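Local coordinates for protein dTDP-4-amino-4,6-dideoxyglucose formyltransferase (Mycobacterium tuberculosis CAS/NITR204, PDB 5VYQ) that probably transfers a formyl group from a reduced folate cofactor to the sugar amine of dTDP-4-amino-4,6-dideoxyglucose, at residues Gly139-Gln144 and Lys185-Glu190. Sequence-based numbering, arbitrary orientation.
Sequences GPIIAQ and KSPATE
Ser186 OG lies over one face of the Pro140 ring, close to equidistant from its atoms and 3.6 Å from Pro140 N. This is van der Waals packing; the torsion of Ser186 sets OG opposite its own carbonyl carbon and brings it over the ring. The Pro187 ring offers one face, on its CD side, to Ile141 CD1, 3.8 Å from Pro187 CD. Gly139 O meets the edge of the same ring, 3.7 Å from Pro187 CD. With CG1 beside the backbone N (chi1 -60°) and the chain then extended, Ile141 carries CD1 over the CD side of the Pro187 ring, and the two side chains cross at about a right angle. Next to the two proline contacts, on the side of Ile142, Ile141 and Lys185 form a single antiparallel, hydrogen-bonded beta bridge. Ile141 N donates to Lys185 O at 2.8 Å, approaching from above the carbonyl plane, 62° out of it. The return bond, Lys185 N to Ile141 O, is longer at 3.2 Å, and its donor is tilted only 32° from the carbonyl plane. The bridge thus adds a short backbone pairing at the start of strand 141-147, an outer strand of the mixed sheet of the formyltransferase domain. Pro140 keeps a backbone bond to Glu131 on the neighbouring strand 125-131, and just beyond the bridge Ile142 and Ala143 share Ile129 as their partner on that strand, a classic beta bulge. Glu190 OE1 gives a further tie, to His138 NE2. The loop between helix 155-179 and strand 193-194 is in this way fastened at the surface to the edge of the sheet.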
loop_
_atom_site.group_PDB
_atom_site.type_symbol
_atom_site.label_atom_id
_atom_site.label_comp_id
_atom_site.label_asym_id
_atom_site.label_seq_id
_atom_site.Cartn_x
_atom_site.Cartn_y
_atom_site.Cartn_z
ATOM N N GLY A 139 8.997 28.705 -21.768
ATOM C CA GLY A 139 9.891 29.871 -21.670
ATOM C C GLY A 139 11.361 29.536 -21.483
ATOM O O GLY A 139 11.722 28.385 -21.239
ATOM N N PRO A 140 12.215 30.571 -21.589
ATOM C CA PRO A 140 13.622 30.304 -21.658
ATOM C C PRO A 140 14.187 29.636 -20.423
ATOM O O PRO A 140 14.006 30.162 -19.307
ATOM C CB PRO A 140 14.235 31.704 -21.879
ATOM C CG PRO A 140 13.147 32.470 -22.555
ATOM C CD PRO A 140 11.856 31.951 -21.988
ATOM N N ILE A 141 14.855 28.496 -20.617
ATOM C CA ILE A 141 15.477 27.768 -19.542
ATOM C C ILE A 141 16.788 28.342 -19.110
ATOM O O ILE A 141 17.727 28.474 -19.890
ATOM C CB ILE A 141 15.571 26.252 -19.871
ATOM C CG1 ILE A 141 14.155 25.720 -20.090
ATOM C CG2 ILE A 141 16.294 25.512 -18.761
ATOM C CD1 ILE A 141 14.099 24.313 -20.618
ATOM N N ILE A 142 16.902 28.617 -17.823
ATOM C CA ILE A 142 18.124 29.062 -17.217
ATOM C C ILE A 142 18.967 27.868 -16.790
ATOM O O ILE A 142 20.171 27.816 -17.070
ATOM C CB ILE A 142 17.830 29.991 -15.994
ATOM C CG1 ILE A 142 17.132 31.274 -16.448
ATOM C CG2 ILE A 142 19.069 30.337 -15.165
ATOM C CD1 ILE A 142 16.337 31.986 -15.368
ATOM N N ALA A 143 18.345 26.933 -16.080
ATOM C CA ALA A 143 19.027 25.719 -15.644
ATOM C C ALA A 143 18.008 24.634 -15.392
ATOM O O ALA A 143 16.842 24.927 -15.135
ATOM C CB ALA A 143 19.812 25.959 -14.371
ATOM N N GLN A 144 18.472 23.391 -15.485
ATOM C CA GLN A 144 17.610 22.306 -15.101
ATOM C C GLN A 144 18.438 21.082 -14.793
ATOM O O GLN A 144 19.644 20.979 -15.093
ATOM C CB GLN A 144 16.517 22.069 -16.158
ATOM C CG GLN A 144 16.959 21.527 -17.438
ATOM C CD GLN A 144 15.903 21.282 -18.518
ATOM O OE1 GLN A 144 16.342 21.104 -19.636
ATOM N NE2 GLN A 144 14.581 21.259 -18.252
ATOM N N LYS A 185 17.749 29.534 -22.869
ATOM C CA LYS A 185 17.351 28.944 -24.131
ATOM C C LYS A 185 15.996 28.258 -23.976
ATOM O O LYS A 185 15.803 27.467 -23.056
ATOM C CB LYS A 185 18.417 27.949 -24.578
ATOM C CG LYS A 185 18.398 27.775 -26.096
ATOM C CD LYS A 185 19.312 26.650 -26.567
ATOM C CE LYS A 185 18.549 25.339 -26.708
ATOM N NZ LYS A 185 19.461 24.159 -26.700
ATOM N N SER A 186 15.062 28.579 -24.848
ATOM C CA SER A 186 13.781 27.874 -24.891
ATOM C C SER A 186 13.941 26.432 -25.341
ATOM O O SER A 186 14.830 26.167 -26.122
ATOM C CB SER A 186 12.802 28.608 -25.762
ATOM O OG SER A 186 12.472 29.790 -25.056
ATOM N N PRO A 187 13.141 25.494 -24.806
ATOM C CA PRO A 187 13.255 24.145 -25.310
ATOM C C PRO A 187 12.888 24.098 -26.765
ATOM O O PRO A 187 12.047 24.842 -27.214
ATOM C CB PRO A 187 12.243 23.341 -24.477
ATOM C CG PRO A 187 11.437 24.316 -23.695
ATOM C CD PRO A 187 12.216 25.592 -23.661
ATOM N N ALA A 188 13.506 23.187 -27.498
ATOM C CA ALA A 188 13.227 23.041 -28.929
ATOM C C ALA A 188 11.847 22.537 -29.278
ATOM O O ALA A 188 11.377 22.777 -30.395
ATOM C CB ALA A 188 14.240 22.090 -29.546
ATOM N N THR A 189 11.192 21.841 -28.354
ATOM C CA THR A 189 9.823 21.385 -28.597
ATOM C C THR A 189 8.851 21.905 -27.571
ATOM O O THR A 189 9.268 22.316 -26.499
ATOM C CB THR A 189 9.727 19.849 -28.651
ATOM O OG1 THR A 189 10.063 19.285 -27.377
ATOM C CG2 THR A 189 10.715 19.324 -29.689
ATOM N N GLU A 190 7.564 21.850 -27.873
ATOM C CA GLU A 190 6.552 22.330 -26.945
ATOM C C GLU A 190 6.287 21.389 -25.778
ATOM O O GLU A 190 5.804 21.837 -24.724
ATOM C CB GLU A 190 5.258 22.655 -27.699
ATOM C CG GLU A 190 5.456 23.791 -28.712
ATOM C CD GLU A 190 5.979 25.050 -28.033
ATOM O OE1 GLU A 190 5.294 25.573 -27.147
ATOM O OE2 GLU A 190 7.129 25.428 -28.292
#